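Local coordinates for protein nicotinate-nucleotide--dimethylbenzimidazole phosphoribosyltransferase (Thermus thermophilus HB8, PDB 1WX1) that probably catalyses transfer of the phosphoribosyl group of nicotinate mononucleotide to 5,6-dimethylbenzimidazole, giving alpha-ribazole 5'-phosphate on the way to cobalamin, at residues M1-V5 / A35-V40; R12-T17 / E329-R334; V40-L44 / A319-H323. All blocks are in the same frame, centred on the assembly; numbering follows the deposited sequence.

How the contacts relate
All three contacts are only partly buried and lie on one side of the chain's centre, contact 2 farthest out at about 36 Å and the other two at about 23 Å, centre to centre. Contacts 1 and 2 use opposite ends of helix 3-14; contacts 1 and 3 share Val40. Contact 1 is mostly apolar, with one backbone hydrogen bond, contact 3 combines proline and leucine packing with a histidine-to-carbonyl bond and waters, and contact 2, the most peripheral, relies mainly on arginine pairings, with Thr17 packed on Ala330 and Val332. Arg12 of contact 2 reaches Leu322 O of contact 3 through NE (2.8 Å). Contacts 2 and 3 also touch the second subunit, whereas contact 1 does not.

Contact 1 of 3, residues M1-V5 / A35-V40; sequences MDPEV and ALQGRV
The start of helix 3-14 lies against the end of helix 24-37, the two running antiparallel. Met1 and Asp2 are extended, the chain turns helical at Pro3, and the closest CA pairs are Met1 with Leu36 (4.4 Å) and Asp2 with Ala35 (4.9 Å). On the other side the helix runs to Gln37 and ends at Gly38, whose phi of 75° turns the chain out into Arg39 and Val40.

Among the polar contacts, one hydrogen bond joins the segments: Asp2 N donates to Ala35 O at 2.9 Å, so the residue before one helix ties down a carbonyl in the last turn of the other. Met1 CA adds a CA-H...O contact to the same Ala35 O at 3.4 Å. Asp2 is also the N-cap of its own helix; its t rotamer lets OD2 accept a weak bond from Glu4 N at 3.0 Å. Arg39 turns away and forms a salt bridge with Glu43.

The apolar packing has two parts. Met1, m at chi1 to chi3, bends so that SD lies 3.3 Å from Leu36 CD2 and 4.1 Å from Ala35 CB. Val5, in the t rotamer, points toward the partner: its CG2 is 3.7 Å from Gly38 C, and its CG1 is 3.7 Å from Arg39 N and 4.4 Å from Val40 CG2.

Near these segments Phe6 packs on Ala35. The whole is an antiparallel helical hairpin, part of the small helical domain that CobT enzymes build from both chain ends.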
ATOM      1  N   MET A   1     -24.508  -5.130  -2.711  1.00 55.87           N
ATOM      2  CA  MET A   1     -24.207  -4.600  -4.072  1.00 55.82           C
ATOM      3  C   MET A   1     -25.413  -3.907  -4.697  1.00 54.65           C
ATOM      4  O   MET A   1     -26.424  -4.544  -4.998  1.00 55.40           O
ATOM      5  CB  MET A   1     -23.741  -5.734  -4.988  1.00 58.02           C
ATOM      6  CG  MET A   1     -22.337  -6.230  -4.694  1.00 59.95           C
ATOM      7  SD  MET A   1     -21.101  -4.955  -5.008  1.00 63.75           S
ATOM      8  CE  MET A   1     -20.756  -5.233  -6.752  1.00 62.84           C
ATOM      9  N   ASP A   2     -25.294  -2.598  -4.890  1.00 51.66           N
ATOM     10  CA  ASP A   2     -26.363  -1.807  -5.484  1.00 49.09           C
ATOM     11  C   ASP A   2     -25.890  -1.260  -6.830  1.00 47.18           C
ATOM     12  O   ASP A   2     -25.094  -0.323  -6.886  1.00 45.60           O
ATOM     13  CB  ASP A   2     -26.746  -0.659  -4.545  1.00 49.88           C
ATOM     14  CG  ASP A   2     -27.927   0.147  -5.054  1.00 51.18           C
ATOM     15  OD1 ASP A   2     -28.448   0.983  -4.285  1.00 51.98           O
ATOM     16  OD2 ASP A   2     -28.332  -0.049  -6.220  1.00 51.47           O
ATOM     17  N   PRO A   3     -26.383  -1.842  -7.937  1.00 46.21           N
ATOM     18  CA  PRO A   3     -26.011  -1.418  -9.290  1.00 44.59           C
ATOM     19  C   PRO A   3     -26.288   0.054  -9.564  1.00 42.95           C
ATOM     20  O   PRO A   3     -25.514   0.722 -10.255  1.00 41.65           O
ATOM     21  CB  PRO A   3     -26.843  -2.340 -10.177  1.00 45.70           C
ATOM     22  CG  PRO A   3     -28.068  -2.576  -9.351  1.00 46.22           C
ATOM     23  CD  PRO A   3     -27.478  -2.827  -7.985  1.00 46.01           C
ATOM     24  N   GLU A   4     -27.394   0.554  -9.024  1.00 41.12           N
ATOM     25  CA  GLU A   4     -27.765   1.950  -9.217  1.00 41.21           C
ATOM     26  C   GLU A   4     -26.705   2.862  -8.602  1.00 37.81           C
ATOM     27  O   GLU A   4     -26.291   3.845  -9.214  1.00 36.21           O
ATOM     28  CB  GLU A   4     -29.129   2.223  -8.581  1.00 43.88           C
ATOM     29  CG  GLU A   4     -29.699   3.594  -8.904  1.00 49.41           C
ATOM     30  CD  GLU A   4     -31.101   3.792  -8.355  1.00 52.57           C
ATOM     31  OE1 GLU A   4     -31.704   4.850  -8.635  1.00 55.31           O
ATOM     32  OE2 GLU A   4     -31.600   2.892  -7.642  1.00 54.00           O
ATOM     33  N   VAL A   5     -26.267   2.525  -7.392  1.00 34.90           N
ATOM     34  CA  VAL A   5     -25.247   3.305  -6.703  1.00 31.69           C
ATOM     35  C   VAL A   5     -23.916   3.182  -7.439  1.00 31.59           C
ATOM     36  O   VAL A   5     -23.193   4.165  -7.603  1.00 30.93           O
ATOM     37  CB  VAL A   5     -25.069   2.825  -5.245  1.00 31.36           C
ATOM     38  CG1 VAL A   5     -23.875   3.518  -4.604  1.00 29.97           C
ATOM     39  CG2 VAL A   5     -26.333   3.123  -4.452  1.00 30.89           C
ATOM     40  N   ALA A  35     -20.849   0.755  -4.032  1.00 20.99           N
ATOM     41  CA  ALA A  35     -21.907  -0.182  -4.390  1.00 22.33           C
ATOM     42  C   ALA A  35     -22.224  -1.139  -3.242  1.00 24.03           C
ATOM     43  O   ALA A  35     -23.387  -1.469  -3.009  1.00 24.03           O
ATOM     44  CB  ALA A  35     -21.508  -0.966  -5.635  1.00 22.26           C
ATOM     45  N   LEU A  36     -21.193  -1.579  -2.525  1.00 24.59           N
ATOM     46  CA  LEU A  36     -21.381  -2.488  -1.398  1.00 25.42           C
ATOM     47  C   LEU A  36     -22.140  -1.833  -0.255  1.00 25.19           C
ATOM     48  O   LEU A  36     -23.016  -2.448   0.343  1.00 26.34           O
ATOM     49  CB  LEU A  36     -20.034  -2.984  -0.869  1.00 27.56           C
ATOM     50  CG  LEU A  36     -19.298  -4.038  -1.692  1.00 31.59           C
ATOM     51  CD1 LEU A  36     -18.016  -4.435  -0.965  1.00 32.87           C
ATOM     52  CD2 LEU A  36     -20.196  -5.255  -1.889  1.00 32.67           C
ATOM     53  N   GLN A  37     -21.796  -0.586   0.054  1.00 25.61           N
ATOM     54  CA  GLN A  37     -22.460   0.131   1.135  1.00 25.99           C
ATOM     55  C   GLN A  37     -23.775   0.764   0.694  1.00 27.63           C
ATOM     56  O   GLN A  37     -24.610   1.117   1.527  1.00 27.44           O
ATOM     57  CB  GLN A  37     -21.557   1.227   1.690  1.00 24.83           C
ATOM     58  CG  GLN A  37     -20.206   0.751   2.184  1.00 27.55           C
ATOM     59  CD  GLN A  37     -19.521   1.794   3.044  1.00 27.76           C
ATOM     60  OE1 GLN A  37     -19.854   2.981   2.985  1.00 26.55           O
ATOM     61  NE2 GLN A  37     -18.558   1.359   3.851  1.00 30.44           N
ATOM     62  N   GLY A  38     -23.952   0.918  -0.613  1.00 27.57           N
ATOM     63  CA  GLY A  38     -25.170   1.525  -1.122  1.00 27.75           C
ATOM     64  C   GLY A  38     -25.168   3.025  -0.894  1.00 28.58           C
ATOM     65  O   GLY A  38     -26.215   3.629  -0.692  1.00 27.78           O
ATOM     66  N   ARG A  39     -23.984   3.626  -0.936  1.00 27.93           N
ATOM     67  CA  ARG A  39     -23.829   5.066  -0.729  1.00 28.38           C
ATOM     68  C   ARG A  39     -22.827   5.582  -1.754  1.00 26.97           C
ATOM     69  O   ARG A  39     -21.774   4.984  -1.935  1.00 24.48           O
ATOM     70  CB  ARG A  39     -23.262   5.336   0.658  1.00 32.00           C
ATOM     71  CG  ARG A  39     -23.785   4.415   1.719  1.00 36.92           C
ATOM     72  CD  ARG A  39     -22.815   4.367   2.890  1.00 42.08           C
ATOM     73  NE  ARG A  39     -22.848   5.587   3.680  1.00 45.32           N
ATOM     74  CZ  ARG A  39     -22.164   5.765   4.811  1.00 47.61           C
ATOM     75  NH1 ARG A  39     -21.405   4.780   5.294  1.00 46.91           N
ATOM     76  NH2 ARG A  39     -22.144   6.959   5.408  1.00 46.68           N
ATOM     77  N   VAL A  40     -23.146   6.693  -2.408  1.00 26.01           N
ATOM     78  CA  VAL A  40     -22.241   7.265  -3.398  1.00 25.51           C
ATOM     79  C   VAL A  40     -20.971   7.770  -2.722  1.00 25.11           C
ATOM     80  O   VAL A  40     -19.912   7.836  -3.343  1.00 25.62           O
ATOM     81  CB  VAL A  40     -22.904   8.423  -4.178  1.00 28.76           C
ATOM     82  CG1 VAL A  40     -21.890   9.086  -5.096  1.00 28.14           C
ATOM     83  CG2 VAL A  40     -24.067   7.884  -4.997  1.00 29.72           C
TER

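Contact 2 of 3, residues R12-T17 / E329-R334; sequences RMDQLT and EAGVSR
Arg12, in the last turn of helix 3-14, reaches out with chi1 to chi3 all t and meets Glu329 in a two-pronged salt bridge, NH1 to OE1 and NH2 to OE2, each 3.0 Å; its NE is bonded to Leu322 O. The helix closes with i+3 to i bonds, Gln15 N to Arg12 O (2.9 Å) and Leu16 N to Met13 O (3.2 Å). Gln15, m at chi1 and chi2, then points at the C-terminal tail, and its OE1 accepts from Arg334 NH1 (2.6 Å) and NH2 (2.9 Å). The tail leaves helix 327-330 at Gly331, with phi 74°, and continues extended, so the first helix and the chain terminus join at the outer end of the small helical domain, at the dimer interface. Leu16 is extended, and Thr17 is nearest Val332, 7.2 Å between CA atoms. Thr17 CG2 packs 3.8 Å from Ala330 CB and 3.9 Å from Val332 CG2, while its OG1 bonds to Asn77 of the second subunit and to Ala325 O.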
ATOM      1  N   ARG A  12     -19.988  10.295 -10.556  1.00 26.65           N
ATOM      2  CA  ARG A  12     -19.346  11.279  -9.692  1.00 24.97           C
ATOM      3  C   ARG A  12     -17.828  11.222  -9.848  1.00 24.60           C
ATOM      4  O   ARG A  12     -17.161  12.257  -9.905  1.00 23.34           O
ATOM      5  CB  ARG A  12     -19.725  11.050  -8.222  1.00 25.19           C
ATOM      6  CG  ARG A  12     -19.122  12.096  -7.297  1.00 22.80           C
ATOM      7  CD  ARG A  12     -19.498  11.913  -5.827  1.00 25.69           C
ATOM      8  NE  ARG A  12     -18.859  12.946  -5.009  1.00 25.56           N
ATOM      9  CZ  ARG A  12     -19.235  14.222  -4.984  1.00 27.86           C
ATOM     10  NH1 ARG A  12     -20.262  14.630  -5.723  1.00 25.42           N
ATOM     11  NH2 ARG A  12     -18.569  15.102  -4.244  1.00 26.82           N
ATOM     12  N   MET A  13     -17.295  10.006  -9.919  1.00 24.29           N
ATOM     13  CA  MET A  13     -15.859   9.780 -10.072  1.00 24.51           C
ATOM     14  C   MET A  13     -15.336  10.538 -11.289  1.00 26.57           C
ATOM     15  O   MET A  13     -14.315  11.231 -11.223  1.00 23.66           O
ATOM     16  CB  MET A  13     -15.588   8.281 -10.243  1.00 22.85           C
ATOM     17  CG  MET A  13     -14.122   7.902 -10.379  1.00 24.12           C
ATOM     18  SD  MET A  13     -13.160   8.225  -8.880  1.00 24.25           S
ATOM     19  CE  MET A  13     -13.787   6.905  -7.797  1.00 23.00           C
ATOM     20  N   ASP A  14     -16.051  10.403 -12.400  1.00 28.73           N
ATOM     21  CA  ASP A  14     -15.671  11.063 -13.642  1.00 32.02           C
ATOM     22  C   ASP A  14     -15.706  12.587 -13.534  1.00 32.48           C
ATOM     23  O   ASP A  14     -15.096  13.281 -14.347  1.00 34.98           O
ATOM     24  CB  ASP A  14     -16.589  10.608 -14.783  1.00 33.75           C
ATOM     25  CG  ASP A  14     -16.212  11.230 -16.114  1.00 36.19           C
ATOM     26  OD1 ASP A  14     -17.038  11.978 -16.680  1.00 37.08           O
ATOM     27  OD2 ASP A  14     -15.084  10.976 -16.592  1.00 36.56           O
ATOM     28  N   GLN A  15     -16.411  13.108 -12.532  1.00 31.69           N
ATOM     29  CA  GLN A  15     -16.509  14.553 -12.352  1.00 32.57           C
ATOM     30  C   GLN A  15     -15.702  15.123 -11.184  1.00 31.15           C
ATOM     31  O   GLN A  15     -15.786  16.316 -10.896  1.00 30.45           O
ATOM     32  CB  GLN A  15     -17.978  14.965 -12.209  1.00 34.06           C
ATOM     33  CG  GLN A  15     -18.771  14.839 -13.508  1.00 39.07           C
ATOM     34  CD  GLN A  15     -18.187  15.688 -14.633  1.00 43.16           C
ATOM     35  OE1 GLN A  15     -18.173  16.918 -14.554  1.00 44.24           O
ATOM     36  NE2 GLN A  15     -17.698  15.032 -15.685  1.00 44.71           N
ATOM     37  N   LEU A  16     -14.918  14.281 -10.516  1.00 29.64           N
ATOM     38  CA  LEU A  16     -14.107  14.747  -9.395  1.00 27.22           C
ATOM     39  C   LEU A  16     -12.962  15.618  -9.896  1.00 26.99           C
ATOM     40  O   LEU A  16     -12.537  15.491 -11.043  1.00 25.78           O
ATOM     41  CB  LEU A  16     -13.549  13.560  -8.605  1.00 25.05           C
ATOM     42  CG  LEU A  16     -14.585  12.686  -7.893  1.00 25.10           C
ATOM     43  CD1 LEU A  16     -13.861  11.600  -7.111  1.00 22.71           C
ATOM     44  CD2 LEU A  16     -15.449  13.540  -6.960  1.00 22.74           C
ATOM     45  N   THR A  17     -12.463  16.499  -9.034  1.00 27.70           N
ATOM     46  CA  THR A  17     -11.382  17.404  -9.407  1.00 29.27           C
ATOM     47  C   THR A  17     -10.018  16.745  -9.579  1.00 30.45           C
ATOM     48  O   THR A  17      -9.143  16.843  -8.717  1.00 31.30           O
ATOM     49  CB  THR A  17     -11.261  18.573  -8.400  1.00 29.58           C
ATOM     50  OG1 THR A  17     -11.175  18.060  -7.064  1.00 29.25           O
ATOM     51  CG2 THR A  17     -12.476  19.493  -8.511  1.00 29.54           C
ATOM     52  N   GLU A 329     -18.519  21.571  -8.171  1.00 39.06           N
ATOM     53  CA  GLU A 329     -18.573  21.892  -6.748  1.00 37.09           C
ATOM     54  C   GLU A 329     -17.429  22.787  -6.283  1.00 36.98           C
ATOM     55  O   GLU A 329     -17.620  23.655  -5.429  1.00 36.29           O
ATOM     56  CB  GLU A 329     -18.564  20.601  -5.920  1.00 37.18           C
ATOM     57  CG  GLU A 329     -19.802  19.729  -6.102  1.00 36.21           C
ATOM     58  CD  GLU A 329     -19.683  18.371  -5.417  1.00 36.07           C
ATOM     59  OE1 GLU A 329     -20.654  17.587  -5.486  1.00 36.08           O
ATOM     60  OE2 GLU A 329     -18.627  18.084  -4.815  1.00 33.90           O
ATOM     61  N   ALA A 330     -16.242  22.574  -6.844  1.00 35.34           N
ATOM     62  CA  ALA A 330     -15.064  23.345  -6.458  1.00 35.86           C
ATOM     63  C   ALA A 330     -14.815  24.574  -7.321  1.00 35.97           C
ATOM     64  O   ALA A 330     -14.021  25.435  -6.953  1.00 37.79           O
ATOM     65  CB  ALA A 330     -13.829  22.448  -6.477  1.00 34.08           C
ATOM     66  N   GLY A 331     -15.485  24.658  -8.466  1.00 36.77           N
ATOM     67  CA  GLY A 331     -15.283  25.797  -9.342  1.00 37.42           C
ATOM     68  C   GLY A 331     -13.941  25.713 -10.046  1.00 38.35           C
ATOM     69  O   GLY A 331     -13.214  26.703 -10.157  1.00 38.10           O
ATOM     70  N   VAL A 332     -13.606  24.513 -10.507  1.00 38.48           N
ATOM     71  CA  VAL A 332     -12.356  24.279 -11.216  1.00 38.27           C
ATOM     72  C   VAL A 332     -12.697  24.108 -12.693  1.00 39.96           C
ATOM     73  O   VAL A 332     -13.640  23.393 -13.028  1.00 39.39           O
ATOM     74  CB  VAL A 332     -11.644  22.998 -10.699  1.00 36.96           C
ATOM     75  CG1 VAL A 332     -10.363  22.743 -11.494  1.00 34.44           C
ATOM     76  CG2 VAL A 332     -11.319  23.146  -9.222  1.00 36.23           C
ATOM     77  N   SER A 333     -11.942  24.777 -13.563  1.00 41.99           N
ATOM     78  CA  SER A 333     -12.158  24.718 -15.014  1.00 45.62           C
ATOM     79  C   SER A 333     -11.751  23.335 -15.519  1.00 48.27           C
ATOM     80  O   SER A 333     -10.915  22.684 -14.916  1.00 48.33           O
ATOM     81  CB  SER A 333     -11.326  25.776 -15.722  1.00 44.96           C
ATOM     82  OG  SER A 333     -11.588  27.064 -15.190  1.00 44.84           O
ATOM     83  N   ARG A 334     -12.281  22.904 -16.662  1.00 51.57           N
ATOM     84  CA  ARG A 334     -12.005  21.555 -17.140  1.00 54.78           C
ATOM     85  C   ARG A 334     -11.147  21.549 -18.384  1.00 56.83           C
ATOM     86  O   ARG A 334     -10.748  22.608 -18.886  1.00 56.86           O
ATOM     87  CB  ARG A 334     -13.289  20.843 -17.430  1.00 54.94           C
ATOM     88  CG  ARG A 334     -14.476  21.515 -16.777  1.00 55.49           C
ATOM     89  CD  ARG A 334     -15.754  20.867 -17.238  1.00 55.99           C
ATOM     90  NE  ARG A 334     -16.715  20.865 -16.155  1.00 55.81           N
ATOM     91  CZ  ARG A 334     -17.231  19.761 -15.619  1.00 55.64           C
ATOM     92  NH1 ARG A 334     -16.883  18.557 -16.068  1.00 54.90           N
ATOM     93  NH2 ARG A 334     -18.098  19.854 -14.622  1.00 56.23           N
TER

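Contact 3 of 3, residues V40-L44 / A319-H323; sequences VKPEL and ARILH
Helix 306-321 belongs to the three-helix small domain of CobT enzymes, and here its C-terminal end meets the irregular linker, 40-44, that leads from helix 24-37 to strand 47-54 of the Rossmann-like parallel sheet. The nearest CA pairs are Pro42 with Ala319 (5.3 Å) and Lys41 with Leu322 (5.4 Å), so the linker passes close over the final turn.

Ala319 points at the linker and packs its CB 4.2 Å from Pro42 CB and 4.3 Å from Leu44 CD1. The guanidinium of Arg320 turns back so that NH1 donates to water 2 at 3.2 Å, a water held weakly by Leu44 N at 3.4 Å; its NH2 bonds to Gln87 of the second subunit. Ile321 sets off sideways and its end leads away from the linker, to pack on Leu26 and Met13 and on Phe88 of the second subunit. Leu322, m at chi1 and t at chi2, aims CD1 at the linker, 3.5 Å from Pro42 CD and 3.2 Å from Val40 O, a buried carbonyl without a polar partner in the model.

His323, its N bonded to Arg320 O (2.8 Å), swings its m-rotamer ring under the linker. Lys41 CB lies over one face in a CH-pi contact, 4.0 Å from the ring centroid, and Glu43 CG is 3.6 Å from CE1 at the edge. The extended Lys41 side chain and His323 O are bridged by water 1, 2.9 Å from NZ and 2.8 Å from that carbonyl oxygen. The shortest link is His323 NE2 donating to Pro42 O at 2.6 Å.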
ATOM      1  N   VAL A  40     -23.146   6.693  -2.408  1.00 26.01           N
ATOM      2  CA  VAL A  40     -22.241   7.265  -3.398  1.00 25.51           C
ATOM      3  C   VAL A  40     -20.971   7.770  -2.722  1.00 25.11           C
ATOM      4  O   VAL A  40     -19.912   7.836  -3.343  1.00 25.62           O
ATOM      5  CB  VAL A  40     -22.904   8.423  -4.178  1.00 28.76           C
ATOM      6  CG1 VAL A  40     -21.890   9.086  -5.096  1.00 28.14           C
ATOM      7  CG2 VAL A  40     -24.067   7.884  -4.997  1.00 29.72           C
ATOM      8  N   LYS A  41     -21.081   8.119  -1.444  1.00 23.30           N
ATOM      9  CA  LYS A  41     -19.929   8.576  -0.679  1.00 22.49           C
ATOM     10  C   LYS A  41     -19.689   7.575   0.453  1.00 23.21           C
ATOM     11  O   LYS A  41     -20.111   7.786   1.589  1.00 22.01           O
ATOM     12  CB  LYS A  41     -20.170   9.981  -0.118  1.00 23.90           C
ATOM     13  CG  LYS A  41     -20.242  11.062  -1.202  1.00 26.14           C
ATOM     14  CD  LYS A  41     -20.296  12.461  -0.606  1.00 29.47           C
ATOM     15  CE  LYS A  41     -20.366  13.522  -1.698  1.00 31.21           C
ATOM     16  NZ  LYS A  41     -20.282  14.907  -1.145  1.00 34.48           N
ATOM     17  N   PRO A  42     -18.999   6.468   0.143  1.00 22.21           N
ATOM     18  CA  PRO A  42     -18.700   5.420   1.122  1.00 22.04           C
ATOM     19  C   PRO A  42     -17.829   5.938   2.253  1.00 21.71           C
ATOM     20  O   PRO A  42     -17.051   6.879   2.076  1.00 19.56           O
ATOM     21  CB  PRO A  42     -17.962   4.352   0.302  1.00 22.01           C
ATOM     22  CG  PRO A  42     -18.144   4.760  -1.136  1.00 24.81           C
ATOM     23  CD  PRO A  42     -18.245   6.250  -1.101  1.00 23.19           C
ATOM     24  N   GLU A  43     -17.966   5.311   3.415  1.00 23.09           N
ATOM     25  CA  GLU A  43     -17.181   5.677   4.581  1.00 25.17           C
ATOM     26  C   GLU A  43     -16.741   4.400   5.295  1.00 22.65           C
ATOM     27  O   GLU A  43     -17.531   3.476   5.472  1.00 19.97           O
ATOM     28  CB  GLU A  43     -18.008   6.552   5.526  1.00 31.34           C
ATOM     29  CG  GLU A  43     -18.469   7.864   4.891  1.00 38.51           C
ATOM     30  CD  GLU A  43     -19.149   8.792   5.879  1.00 42.50           C
ATOM     31  OE1 GLU A  43     -18.494   9.196   6.865  1.00 47.01           O
ATOM     32  OE2 GLU A  43     -20.334   9.121   5.670  1.00 45.64           O
ATOM     33  N   LEU A  44     -15.469   4.350   5.671  1.00 21.36           N
ATOM     34  CA  LEU A  44     -14.921   3.199   6.370  1.00 20.49           C
ATOM     35  C   LEU A  44     -14.239   3.668   7.641  1.00 21.48           C
ATOM     36  O   LEU A  44     -13.833   4.823   7.755  1.00 21.98           O
ATOM     37  CB  LEU A  44     -13.906   2.466   5.491  1.00 19.39           C
ATOM     38  CG  LEU A  44     -14.461   1.698   4.290  1.00 20.93           C
ATOM     39  CD1 LEU A  44     -13.298   1.106   3.492  1.00 20.64           C
ATOM     40  CD2 LEU A  44     -15.398   0.594   4.767  1.00 21.01           C
ATOM     41  N   ALA A 319     -12.168   4.883  -0.395  1.00 17.44           N
ATOM     42  CA  ALA A 319     -13.513   5.339  -0.055  1.00 20.09           C
ATOM     43  C   ALA A 319     -13.600   6.867  -0.026  1.00 19.76           C
ATOM     44  O   ALA A 319     -14.597   7.443  -0.459  1.00 20.52           O
ATOM     45  CB  ALA A 319     -13.934   4.764   1.298  1.00 21.19           C
ATOM     46  N   ARG A 320     -12.550   7.516   0.474  1.00 20.47           N
ATOM     47  CA  ARG A 320     -12.515   8.975   0.565  1.00 19.34           C
ATOM     48  C   ARG A 320     -12.443   9.685  -0.791  1.00 19.51           C
ATOM     49  O   ARG A 320     -12.756  10.872  -0.888  1.00 18.87           O
ATOM     50  CB  ARG A 320     -11.329   9.427   1.423  1.00 22.27           C
ATOM     51  CG  ARG A 320     -11.375   8.949   2.871  1.00 24.74           C
ATOM     52  CD  ARG A 320     -12.654   9.391   3.569  1.00 27.10           C
ATOM     53  NE  ARG A 320     -12.867  10.837   3.488  1.00 28.61           N
ATOM     54  CZ  ARG A 320     -13.865  11.477   4.093  1.00 30.34           C
ATOM     55  NH1 ARG A 320     -14.739  10.799   4.828  1.00 31.24           N
ATOM     56  NH2 ARG A 320     -13.993  12.793   3.962  1.00 28.09           N
ATOM     57  N   ILE A 321     -12.026   8.976  -1.833  1.00 17.45           N
ATOM     58  CA  ILE A 321     -11.938   9.594  -3.155  1.00 18.78           C
ATOM     59  C   ILE A 321     -13.267  10.225  -3.546  1.00 18.71           C
ATOM     60  O   ILE A 321     -13.307  11.345  -4.057  1.00 18.74           O
ATOM     61  CB  ILE A 321     -11.546   8.569  -4.250  1.00 18.41           C
ATOM     62  CG1 ILE A 321     -10.110   8.094  -4.033  1.00 19.25           C
ATOM     63  CG2 ILE A 321     -11.676   9.206  -5.632  1.00 20.49           C
ATOM     64  CD1 ILE A 321      -9.680   6.976  -4.970  1.00 20.49           C
ATOM     65  N   LEU A 322     -14.354   9.506  -3.291  1.00 19.28           N
ATOM     66  CA  LEU A 322     -15.687   9.983  -3.636  1.00 19.47           C
ATOM     67  C   LEU A 322     -16.144  11.161  -2.776  1.00 21.08           C
ATOM     68  O   LEU A 322     -17.188  11.757  -3.031  1.00 20.95           O
ATOM     69  CB  LEU A 322     -16.684   8.823  -3.562  1.00 18.88           C
ATOM     70  CG  LEU A 322     -16.514   7.835  -4.729  1.00 19.38           C
ATOM     71  CD1 LEU A 322     -17.152   6.492  -4.407  1.00 17.40           C
ATOM     72  CD2 LEU A 322     -17.130   8.441  -5.985  1.00 20.43           C
ATOM     73  N   HIS A 323     -15.349  11.500  -1.766  1.00 20.53           N
ATOM     74  CA  HIS A 323     -15.661  12.625  -0.899  1.00 20.86           C
ATOM     75  C   HIS A 323     -14.982  13.890  -1.436  1.00 22.08           C
ATOM     76  O   HIS A 323     -15.151  14.981  -0.888  1.00 21.11           O
ATOM     77  CB  HIS A 323     -15.207  12.331   0.531  1.00 21.89           C
ATOM     78  CG  HIS A 323     -16.030  11.280   1.213  1.00 22.65           C
ATOM     79  ND1 HIS A 323     -17.000  11.588   2.150  1.00 23.71           N
ATOM     80  CD2 HIS A 323     -16.058   9.938   1.073  1.00 21.67           C
ATOM     81  CE1 HIS A 323     -17.583  10.476   2.553  1.00 23.12           C
ATOM     82  NE2 HIS A 323     -17.034   9.457   1.918  1.00 23.12           N
TER
HETATM   83  O   HOH W   1     -17.687  15.511   0.048  1.00 38.53           O
HETATM   84  O   HOH W   2     -14.660   7.646   5.555  1.00 43.42           O